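Local atomic coordinates of probable branched-chain amino acid ABC transporter, amino acid binding protein (PDB entry 3LKB), a protein that probably binds branched-chain amino acids such as valine as the periplasmic binding component of an ABC transporter. Residues E68-V71 against D72-I76; K42-G46 against V47-C51; E360-G364 against R365-V369; E260-P263 against G264-L267. The protein carries 2 engineered substitutions. One frame throughout, in Å; residues are numbered along the deposited sequence.

Contact 1 (E68-V71 against D72-I76); sequences EEAV and DRFKI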
loop_
_atom_site.group_PDB
_atom_site.type_symbol
_atom_site.label_atom_id
_atom_site.label_comp_id
_atom_site.label_asym_id
_atom_site.label_seq_id
_atom_site.Cartn_x
_atom_site.Cartn_y
_atom_site.Cartn_z
ATOM N N GLU A 68 5.649 -20.937 8.147
ATOM C CA GLU A 68 6.001 -21.889 9.211
ATOM C C GLU A 68 5.102 -21.728 10.424
ATOM O O GLU A 68 4.608 -22.729 10.926
ATOM C CB GLU A 68 7.469 -21.851 9.595
ATOM C CG GLU A 68 8.327 -22.511 8.541
ATOM C CD GLU A 68 9.812 -22.155 8.646
ATOM O OE1 GLU A 68 10.195 -21.142 9.319
ATOM O OE2 GLU A 68 10.603 -22.898 8.020
ATOM N N GLU A 69 4.872 -20.474 10.835
ATOM C CA GLU A 69 3.942 -20.142 11.909
ATOM C C GLU A 69 2.577 -20.674 11.559
ATOM O O GLU A 69 1.982 -21.370 12.377
ATOM C CB GLU A 69 3.851 -18.637 12.175
ATOM C CG GLU A 69 2.547 -18.203 12.913
ATOM C CD GLU A 69 2.188 -16.704 12.733
ATOM O OE1 GLU A 69 1.981 -16.249 11.565
ATOM O OE2 GLU A 69 2.092 -16.000 13.759
ATOM N N ALA A 70 2.106 -20.378 10.350
ATOM C CA ALA A 70 0.792 -20.818 9.917
ATOM C C ALA A 70 0.654 -22.351 9.826
ATOM O O ALA A 70 -0.445 -22.850 9.984
ATOM C CB ALA A 70 0.406 -20.164 8.594
ATOM N N VAL A 71 1.727 -23.088 9.545
ATOM C CA VAL A 71 1.564 -24.534 9.489
ATOM C C VAL A 71 1.550 -25.083 10.926
ATOM O O VAL A 71 0.658 -25.893 11.297
ATOM C CB VAL A 71 2.597 -25.287 8.514
ATOM C CG1 VAL A 71 4.011 -24.754 8.674
ATOM C CG2 VAL A 71 2.624 -26.779 8.785
ATOM N N ASP A 72 2.494 -24.593 11.739
ATOM C CA ASP A 72 2.674 -25.022 13.142
ATOM C C ASP A 72 1.561 -24.632 14.149
ATOM O O ASP A 72 1.187 -25.416 15.034
ATOM C CB ASP A 72 4.027 -24.527 13.679
ATOM C CG ASP A 72 4.440 -25.257 14.970
ATOM O OD1 ASP A 72 5.170 -26.293 14.872
ATOM O OD2 ASP A 72 4.008 -24.829 16.086
ATOM N N ARG A 73 1.072 -23.401 14.014
ATOM C CA ARG A 73 0.167 -22.836 14.974
ATOM C C ARG A 73 -1.268 -22.862 14.497
ATOM O O ARG A 73 -2.174 -23.149 15.287
ATOM C CB ARG A 73 0.582 -21.413 15.325
ATOM C CG ARG A 73 1.882 -21.405 16.060
ATOM C CD ARG A 73 2.368 -20.024 16.504
ATOM N NE ARG A 73 3.675 -20.213 17.134
ATOM C CZ ARG A 73 4.457 -19.214 17.542
ATOM N NH1 ARG A 73 4.038 -17.952 17.427
ATOM N NH2 ARG A 73 5.653 -19.468 18.074
ATOM N N PHE A 74 -1.477 -22.579 13.209
ATOM C CA PHE A 74 -2.829 -22.541 12.663
ATOM C C PHE A 74 -3.289 -23.825 11.935
ATOM O O PHE A 74 -4.436 -23.888 11.507
ATOM C CB PHE A 74 -3.051 -21.287 11.798
ATOM C CG PHE A 74 -2.856 -20.008 12.538
ATOM C CD1 PHE A 74 -3.753 -19.598 13.493
ATOM C CD2 PHE A 74 -1.747 -19.209 12.291
ATOM C CE1 PHE A 74 -3.549 -18.427 14.203
ATOM C CE2 PHE A 74 -1.549 -18.021 12.996
ATOM C CZ PHE A 74 -2.448 -17.638 13.944
ATOM N N LYS A 75 -2.399 -24.822 11.792
ATOM C CA LYS A 75 -2.762 -26.132 11.191
ATOM C C LYS A 75 -3.436 -25.997 9.839
ATOM O O LYS A 75 -4.391 -26.736 9.546
ATOM C CB LYS A 75 -3.724 -26.931 12.095
ATOM C CG LYS A 75 -3.404 -26.959 13.569
ATOM C CD LYS A 75 -2.139 -27.720 13.875
ATOM C CE LYS A 75 -1.593 -27.257 15.216
ATOM N NZ LYS A 75 -0.393 -28.045 15.587
ATOM N N ILE A 76 -2.972 -25.064 9.018
ATOM C CA ILE A 76 -3.635 -24.804 7.738
ATOM C C ILE A 76 -3.740 -26.035 6.835
ATOM O O ILE A 76 -2.767 -26.739 6.636
ATOM C CB ILE A 76 -2.998 -23.598 6.939
ATOM C CG1 ILE A 76 -1.510 -23.827 6.612
ATOM C CG2 ILE A 76 -3.160 -22.283 7.708
ATOM C CD1 ILE A 76 -0.965 -22.847 5.607
#
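Glu68 O accepts Asp72 N at 2.9 Å, an almost straight helical i to i+4 bond in the last turns of helix 60-72. At Glu69 the backbone repeats the pattern, its O taking Arg73 N at 2.8 Å, but here the side chains meet as well. With CG anti to the backbone N (chi1 159°), the extended chain of Glu69 runs alongside the Phe74 ring; its CD comes 4.0 Å from CE2, at the ring edge, with the carboxylate plane steeply turned from the ring. Arg73 crosses Glu69 roughly at a right angle, Arg73 CD touching Glu69 CG. Glu69 OE2 lies 4.6 Å from Arg73 NH1, a charge contact well out of the guanidinium plane with no N-H aimed at it, while OE1 is salt-bridged to Arg54. Ala70 meets the in-plane edge of Phe74 through CA, 3.8 Å from CD2, while its CB touches Ile76 CG2 at 4.2 Å. Its carbonyl oxygen is shared by two weak bonds, from Phe74 N and from Ile76 N. Val71 O receives a weak bond from Lys75 N at 3.3 Å. Lys75 leaves helical geometry with a positive phi, turning the chain out of the helix, and its NZ reaches back 3.1 Å to Asp72 O. On the inner side, Ala70, Phe74 and Ile76 pack on Thr9 and Phe11 of strand 6-14, fastening the helix to the parallel sheet before strand 79-81.

Contact 2 (K42-G46 against V47-C51); sequences KLVPG and VVFNC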
loop_
_atom_site.group_PDB
_atom_site.type_symbol
_atom_site.label_atom_id
_atom_site.label_comp_id
_atom_site.label_asym_id
_atom_site.label_seq_id
_atom_site.Cartn_x
_atom_site.Cartn_y
_atom_site.Cartn_z
ATOM N N LYS A 42 -22.461 -18.252 5.962
ATOM C CA LYS A 42 -22.309 -19.664 6.345
ATOM C C LYS A 42 -22.193 -20.598 5.122
ATOM O O LYS A 42 -22.894 -21.602 4.987
ATOM C CB LYS A 42 -23.431 -20.086 7.312
ATOM C CG LYS A 42 -23.099 -19.806 8.796
ATOM C CD LYS A 42 -24.028 -18.748 9.414
ATOM C CE LYS A 42 -25.404 -19.334 9.877
ATOM N NZ LYS A 42 -26.569 -18.351 9.771
ATOM N N LEU A 43 -21.294 -20.231 4.229
ATOM C CA LEU A 43 -21.013 -21.015 3.059
ATOM C C LEU A 43 -20.541 -22.426 3.381
ATOM O O LEU A 43 -20.797 -23.344 2.615
ATOM C CB LEU A 43 -19.950 -20.313 2.224
ATOM C CG LEU A 43 -20.348 -19.469 1.006
ATOM C CD1 LEU A 43 -21.644 -18.730 1.177
ATOM C CD2 LEU A 43 -19.204 -18.518 0.699
ATOM N N VAL A 44 -19.810 -22.601 4.476
ATOM C CA VAL A 44 -19.457 -23.943 4.874
ATOM C C VAL A 44 -20.074 -24.271 6.222
ATOM O O VAL A 44 -19.618 -23.827 7.261
ATOM C CB VAL A 44 -17.932 -24.263 4.844
ATOM C CG1 VAL A 44 -17.310 -23.774 3.540
ATOM C CG2 VAL A 44 -17.240 -23.625 6.020
ATOM N N PRO A 45 -21.103 -25.087 6.197
ATOM C CA PRO A 45 -21.817 -25.335 7.432
ATOM C C PRO A 45 -20.895 -25.991 8.454
ATOM O O PRO A 45 -20.161 -26.934 8.117
ATOM C CB PRO A 45 -22.952 -26.289 7.000
ATOM C CG PRO A 45 -22.996 -26.192 5.411
ATOM C CD PRO A 45 -21.513 -25.999 5.118
ATOM N N GLY A 46 -20.892 -25.431 9.658
ATOM C CA GLY A 46 -20.138 -25.945 10.785
ATOM C C GLY A 46 -18.710 -25.427 10.885
ATOM O O GLY A 46 -17.930 -25.952 11.661
ATOM N N VAL A 47 -18.349 -24.417 10.093
ATOM C CA VAL A 47 -16.971 -23.934 10.081
ATOM C C VAL A 47 -16.918 -22.416 10.242
ATOM O O VAL A 47 -17.554 -21.680 9.483
ATOM C CB VAL A 47 -16.286 -24.309 8.761
ATOM C CG1 VAL A 47 -14.940 -23.593 8.612
ATOM C CG2 VAL A 47 -16.106 -25.776 8.667
ATOM N N VAL A 48 -16.186 -21.918 11.224
ATOM C CA VAL A 48 -15.897 -20.469 11.174
ATOM C C VAL A 48 -14.471 -20.255 10.698
ATOM O O VAL A 48 -13.536 -20.894 11.199
ATOM C CB VAL A 48 -16.322 -19.657 12.456
ATOM C CG1 VAL A 48 -17.318 -20.445 13.274
ATOM C CG2 VAL A 48 -15.149 -19.279 13.329
ATOM N N PHE A 49 -14.318 -19.431 9.665
ATOM C CA PHE A 49 -12.990 -19.149 9.152
ATOM C C PHE A 49 -12.293 -18.113 10.019
ATOM O O PHE A 49 -12.840 -17.055 10.321
ATOM C CB PHE A 49 -12.988 -18.735 7.673
ATOM C CG PHE A 49 -13.386 -19.857 6.729
ATOM C CD1 PHE A 49 -12.449 -20.791 6.291
ATOM C CD2 PHE A 49 -14.702 -19.983 6.299
ATOM C CE1 PHE A 49 -12.814 -21.824 5.434
ATOM C CE2 PHE A 49 -15.087 -21.017 5.439
ATOM C CZ PHE A 49 -14.154 -21.939 5.003
ATOM N N ASN A 50 -11.103 -18.474 10.455
ATOM C CA ASN A 50 -10.167 -17.534 10.990
ATOM C C ASN A 50 -9.304 -16.989 9.807
ATOM O O ASN A 50 -8.550 -17.711 9.122
ATOM C CB ASN A 50 -9.327 -18.249 12.051
ATOM C CG ASN A 50 -8.293 -17.368 12.651
ATOM O OD1 ASN A 50 -8.586 -16.231 12.950
ATOM N ND2 ASN A 50 -7.062 -17.880 12.831
ATOM N N CYS A 51 -9.460 -15.705 9.554
ATOM C CA CYS A 51 -8.862 -15.093 8.388
ATOM C C CYS A 51 -7.512 -14.472 8.716
ATOM O O CYS A 51 -7.457 -13.502 9.423
ATOM C CB CYS A 51 -9.748 -13.991 7.878
ATOM S SG CYS A 51 -8.911 -13.244 6.444
HETATM O O HOH W 1 -18.605 -20.878 6.623
#
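Phe49 is met from two directions by valines of the turn that leads into its own strand. Val44 CG1 lies in the ring plane at the edge, 3.9 Å from Phe49 CZ, and Val47 CG1 sits 4.0 Å above the plane, over the ring centre. One valine thus lies on a face and the other at the edge of the phenyl group, which reaches back because its CG is anti to the carbonyl carbon (chi1 -68°). The modelled approach of Val44 CG2 to Val47 is implausibly short and says little about the real packing. The bend behind this is a type II beta turn from Val44 to Val47, closed by Val47 N on Val44 O at 3.2 Å, with the donor tilted from the carbonyl plane. Pro45 and Gly46 fill its two central positions, and the positive phi of Gly46 is the one such a turn needs. A water accepts Val44 N at 3.0 Å and lies 3.2 Å from Val47 O, to which it can donate, linking turn and strand. An alanine at Val44 is likely to open a gap beside the edge of the Phe49 ring and let the ring shift. Upstream, Lys42 ends helix 21-41 in a Schellman motif; downstream, strand 47-55 pairs with strand 6-14, while Val298 of helix 285-308 touches both Val44 and Phe49.

Contact 3 (E360-G364 against R365-V369); sequences EAKGG and RFVPV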
loop_
_atom_site.group_PDB
_atom_site.type_symbol
_atom_site.label_atom_id
_atom_site.label_comp_id
_atom_site.label_asym_id
_atom_site.label_seq_id
_atom_site.Cartn_x
_atom_site.Cartn_y
_atom_site.Cartn_z
ATOM N N GLU A 360 -8.072 -4.929 -25.388
ATOM C CA GLU A 360 -7.458 -3.701 -25.809
ATOM C C GLU A 360 -8.070 -2.560 -25.024
ATOM O O GLU A 360 -9.303 -2.495 -24.890
ATOM C CB GLU A 360 -7.695 -3.466 -27.303
ATOM C CG GLU A 360 -7.068 -2.122 -27.761
ATOM C CD GLU A 360 -7.188 -1.814 -29.242
ATOM O OE1 GLU A 360 -7.826 -2.560 -30.021
ATOM O OE2 GLU A 360 -6.644 -0.778 -29.643
ATOM N N ALA A 361 -7.233 -1.662 -24.518
ATOM C CA ALA A 361 -7.713 -0.462 -23.800
ATOM C C ALA A 361 -8.316 0.539 -24.808
ATOM O O ALA A 361 -7.602 1.007 -25.734
ATOM C CB ALA A 361 -6.547 0.205 -23.054
ATOM N N LYS A 362 -9.621 0.826 -24.664
ATOM C CA LYS A 362 -10.302 1.792 -25.573
ATOM C C LYS A 362 -11.143 2.785 -24.779
ATOM O O LYS A 362 -12.000 2.389 -24.005
ATOM C CB LYS A 362 -11.175 1.094 -26.600
ATOM C CG LYS A 362 -10.673 -0.242 -27.074
ATOM C CD LYS A 362 -10.565 -0.337 -28.577
ATOM C CE LYS A 362 -11.642 -1.190 -29.148
ATOM N NZ LYS A 362 -11.065 -2.163 -30.125
ATOM N N GLY A 363 -10.847 4.071 -24.934
ATOM C CA GLY A 363 -11.476 5.120 -24.142
ATOM C C GLY A 363 -11.616 4.790 -22.680
ATOM O O GLY A 363 -12.695 4.983 -22.112
ATOM N N GLY A 364 -10.550 4.255 -22.074
ATOM C CA GLY A 364 -10.479 4.113 -20.622
ATOM C C GLY A 364 -10.943 2.789 -20.040
ATOM O O GLY A 364 -11.004 2.596 -18.814
ATOM N N ARG A 365 -11.256 1.861 -20.929
ATOM C CA ARG A 365 -11.767 0.584 -20.506
ATOM C C ARG A 365 -11.133 -0.526 -21.359
ATOM O O ARG A 365 -11.025 -0.397 -22.619
ATOM C CB ARG A 365 -13.309 0.623 -20.627
ATOM C CG ARG A 365 -13.987 -0.750 -20.680
ATOM C CD ARG A 365 -15.371 -0.672 -21.364
ATOM N NE ARG A 365 -16.297 -0.011 -20.459
ATOM C CZ ARG A 365 -17.593 0.167 -20.662
ATOM N NH1 ARG A 365 -18.181 -0.248 -21.791
ATOM N NH2 ARG A 365 -18.300 0.768 -19.709
ATOM N N PHE A 366 -10.720 -1.605 -20.705
ATOM C CA PHE A 366 -10.317 -2.810 -21.480
ATOM C C PHE A 366 -11.444 -3.601 -22.185
ATOM O O PHE A 366 -12.333 -4.114 -21.541
ATOM C CB PHE A 366 -9.455 -3.731 -20.629
ATOM C CG PHE A 366 -8.056 -3.244 -20.501
ATOM C CD1 PHE A 366 -7.124 -3.497 -21.532
ATOM C CD2 PHE A 366 -7.656 -2.475 -19.407
ATOM C CE1 PHE A 366 -5.819 -3.024 -21.459
ATOM C CE2 PHE A 366 -6.322 -2.023 -19.313
ATOM C CZ PHE A 366 -5.396 -2.282 -20.358
ATOM N N VAL A 367 -11.384 -3.691 -23.509
ATOM C CA VAL A 367 -12.418 -4.296 -24.329
ATOM C C VAL A 367 -11.846 -5.595 -24.906
ATOM O O VAL A 367 -10.756 -5.594 -25.446
ATOM C CB VAL A 367 -12.723 -3.387 -25.551
ATOM C CG1 VAL A 367 -13.608 -4.090 -26.527
ATOM C CG2 VAL A 367 -13.321 -2.046 -25.099
ATOM N N PRO A 368 -12.592 -6.706 -24.804
ATOM C CA PRO A 368 -12.070 -7.951 -25.411
ATOM C C PRO A 368 -12.005 -7.876 -26.923
ATOM O O PRO A 368 -13.004 -7.565 -27.574
ATOM C CB PRO A 368 -13.095 -9.028 -25.003
ATOM C CG PRO A 368 -14.310 -8.260 -24.516
ATOM C CD PRO A 368 -13.769 -6.951 -23.943
ATOM N N VAL A 369 -10.833 -8.139 -27.475
ATOM C CA VAL A 369 -10.697 -8.267 -28.906
ATOM C C VAL A 369 -10.454 -9.742 -29.299
ATOM O O VAL A 369 -10.025 -10.007 -30.417
ATOM C CB VAL A 369 -9.573 -7.357 -29.462
ATOM C CG1 VAL A 369 -9.928 -5.904 -29.300
ATOM C CG2 VAL A 369 -8.220 -7.660 -28.801
#
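Lys362 lies across Val367 at about a right angle, and its side chain can be followed outward. Lys362 CB is 4.1 Å from Val367 CG2 and Lys362 CG closes to 3.8 Å on the same methyl. Beyond CG the chain bends at each of its remaining torsions and folds back along the strand, which carries Lys362 NZ to 3.3 Å from Glu360 OE1 in a salt bridge, met from above the carboxylate plane. Lys362 NZ also rests 4.0 Å from Val369 CG1, a methyl that touches Glu360 CB too. Beneath these side chains runs a beta hairpin with a two-residue loop: Lys362 to Arg365 form a type I' turn, with Gly363 and Gly364 at the positive-phi corners. Glu360 and Val367 exchange two bonds of 2.8 Å, N to O each way, and Lys362 N reaches Arg365 O almost straight. On the other side of the hairpin, Ala361 and Phe366 are a non-hydrogen-bonded pair; Ala361 CB stands 4.0 Å from the ring centroid of Phe366, over its face, in a CH-pi contact. A serine in place of Phe366 would probably leave Ala361 CB without its aromatic face and open a gap toward Ile239 and Trp251, which also touch the ring. The hairpin is thus two-sided: Phe366 and Ala361 are buried against helix 236-242, whereas the opposite side joins aliphatic contacts to an ion pair that solvent would probably weaken.

Contact 4 (E260-P263 against G264-L267); sequences EDTP and GIRL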
loop_
_atom_site.group_PDB
_atom_site.type_symbol
_atom_site.label_atom_id
_atom_site.label_comp_id
_atom_site.label_asym_id
_atom_site.label_seq_id
_atom_site.Cartn_x
_atom_site.Cartn_y
_atom_site.Cartn_z
ATOM N N GLU A 260 -18.322 -6.497 -17.446
ATOM C CA GLU A 260 -19.101 -7.626 -17.990
ATOM C C GLU A 260 -20.117 -8.219 -16.982
ATOM O O GLU A 260 -20.059 -7.973 -15.758
ATOM C CB GLU A 260 -18.170 -8.695 -18.568
ATOM C CG GLU A 260 -17.314 -8.216 -19.721
ATOM C CD GLU A 260 -16.187 -9.191 -20.072
ATOM O OE1 GLU A 260 -15.154 -9.218 -19.345
ATOM O OE2 GLU A 260 -16.329 -9.917 -21.106
ATOM N N ASP A 261 -21.065 -8.996 -17.496
ATOM C CA ASP A 261 -22.152 -9.526 -16.653
ATOM C C ASP A 261 -22.004 -10.998 -16.283
ATOM O O ASP A 261 -22.120 -11.866 -17.148
ATOM C CB ASP A 261 -23.505 -9.248 -17.328
ATOM C CG ASP A 261 -23.790 -7.729 -17.472
ATOM O OD1 ASP A 261 -23.392 -6.935 -16.571
ATOM O OD2 ASP A 261 -24.431 -7.326 -18.481
ATOM N N THR A 262 -21.845 -11.253 -14.978
ATOM C CA THR A 262 -21.394 -12.514 -14.385
ATOM C C THR A 262 -21.851 -12.472 -12.934
ATOM O O THR A 262 -21.787 -11.415 -12.299
ATOM C CB THR A 262 -19.828 -12.538 -14.321
ATOM O OG1 THR A 262 -19.261 -12.880 -15.596
ATOM C CG2 THR A 262 -19.332 -13.458 -13.272
ATOM N N PRO A 263 -22.317 -13.615 -12.384
ATOM C CA PRO A 263 -22.596 -13.640 -10.961
ATOM C C PRO A 263 -21.377 -13.330 -10.089
ATOM O O PRO A 263 -21.531 -12.793 -8.972
ATOM C CB PRO A 263 -23.111 -15.084 -10.704
ATOM C CG PRO A 263 -22.972 -15.847 -12.001
ATOM C CD PRO A 263 -22.864 -14.799 -13.084
ATOM N N GLY A 264 -20.178 -13.619 -10.595
ATOM C CA GLY A 264 -18.990 -13.503 -9.766
ATOM C C GLY A 264 -18.579 -12.065 -9.680
ATOM O O GLY A 264 -18.351 -11.557 -8.584
ATOM N N ILE A 265 -18.502 -11.399 -10.841
ATOM C CA ILE A 265 -18.289 -9.941 -10.890
ATOM C C ILE A 265 -19.346 -9.207 -10.049
ATOM O O ILE A 265 -19.025 -8.308 -9.285
ATOM C CB ILE A 265 -18.257 -9.373 -12.322
ATOM C CG1 ILE A 265 -17.205 -10.092 -13.172
ATOM C CG2 ILE A 265 -17.968 -7.900 -12.280
ATOM C CD1 ILE A 265 -15.748 -10.021 -12.625
ATOM N N ARG A 266 -20.595 -9.626 -10.163
ATOM C CA ARG A 266 -21.666 -9.051 -9.359
ATOM C C ARG A 266 -21.355 -9.199 -7.861
ATOM O O ARG A 266 -21.430 -8.237 -7.101
ATOM C CB ARG A 266 -22.987 -9.752 -9.737
ATOM C CG ARG A 266 -24.174 -8.834 -10.053
ATOM C CD ARG A 266 -24.912 -9.197 -11.326
ATOM N NE ARG A 266 -25.447 -10.571 -11.380
ATOM C CZ ARG A 266 -25.454 -11.290 -12.508
ATOM N NH1 ARG A 266 -24.955 -10.758 -13.615
ATOM N NH2 ARG A 266 -25.926 -12.524 -12.550
ATOM N N LEU A 267 -20.953 -10.402 -7.463
ATOM C CA LEU A 267 -20.600 -10.697 -6.076
ATOM C C LEU A 267 -19.398 -9.890 -5.581
ATOM O O LEU A 267 -19.401 -9.377 -4.457
ATOM C CB LEU A 267 -20.353 -12.207 -5.905
ATOM C CG LEU A 267 -20.061 -12.683 -4.484
ATOM C CD1 LEU A 267 -21.363 -12.499 -3.712
ATOM C CD2 LEU A 267 -19.545 -14.163 -4.425
HETATM O O HOH W 2 -23.982 -7.958 -14.263
#
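Two backbone bonds join the loop to the first turn of helix 263-274: Arg266 N to Thr262 O at 3.0 Å, and Leu267 N to Pro263 O at 2.9 Å. Both donors are somewhat tilted from the carbonyl planes, and both bonds follow the i to i+4 pattern. Polar side-chain contacts gather round Arg266. Bends at chi2 (132°) and chi3 (57°) bring its guanidinium back over the loop and lay one face above Thr262 O, 3.4 Å from the plane, and above Pro263 N; no N-H of the group is directed at that oxygen, whose bond is the one from the Arg266 amide. At the guanidinium edge, in its plane, a water accepts from Arg266 NH1 at 3.0 Å and donates to Asp261 OD1 at 2.6 Å, relaying an interaction between charges that do not touch directly. This is a helix N-terminus with Thr262 at the N-cap position, although its side chain makes no capping bond. Pro263, with no amide hydrogen to leave unpaired, suits the first turn. Apolar packing is carried by Thr262 CB against Ile265 CG1 at 3.8 Å, with both residues touching Tyr256. Ile265 CG2 makes a van der Waals approach to a backbone oxygen, Glu260 O, at 4.1 Å. Glu260 itself binds outside the helix start, its OE1 taking Met257 N and a salt bridge from Arg357, while Leu267 leans on Tyr34 and Trp37 of helix 21-41.

How the contacts relate
All four contacts are local and partly buried, each with an exposed side. Contacts 1 and 2 serve the same parallel sheet and touch where Phe74 meets Asn50. Contacts 3 and 4 touch through Pro368 and Glu260; contact 3 ends the mixed seven-stranded sheet, and contact 4 starts the helix that follows its strand 250-253. That helix and contact 2 share Tyr34 and Trp37 of helix 21-41 as neighbours. Contact 2 is the most apolar in its side chains, contact 3 has a buried aromatic side and a charged side, contact 1 lets helical bonds weaken toward its end and packs apolar side chains on the sheet, and contact 4 relies on a water bridge and a guanidinium laid over the backbone.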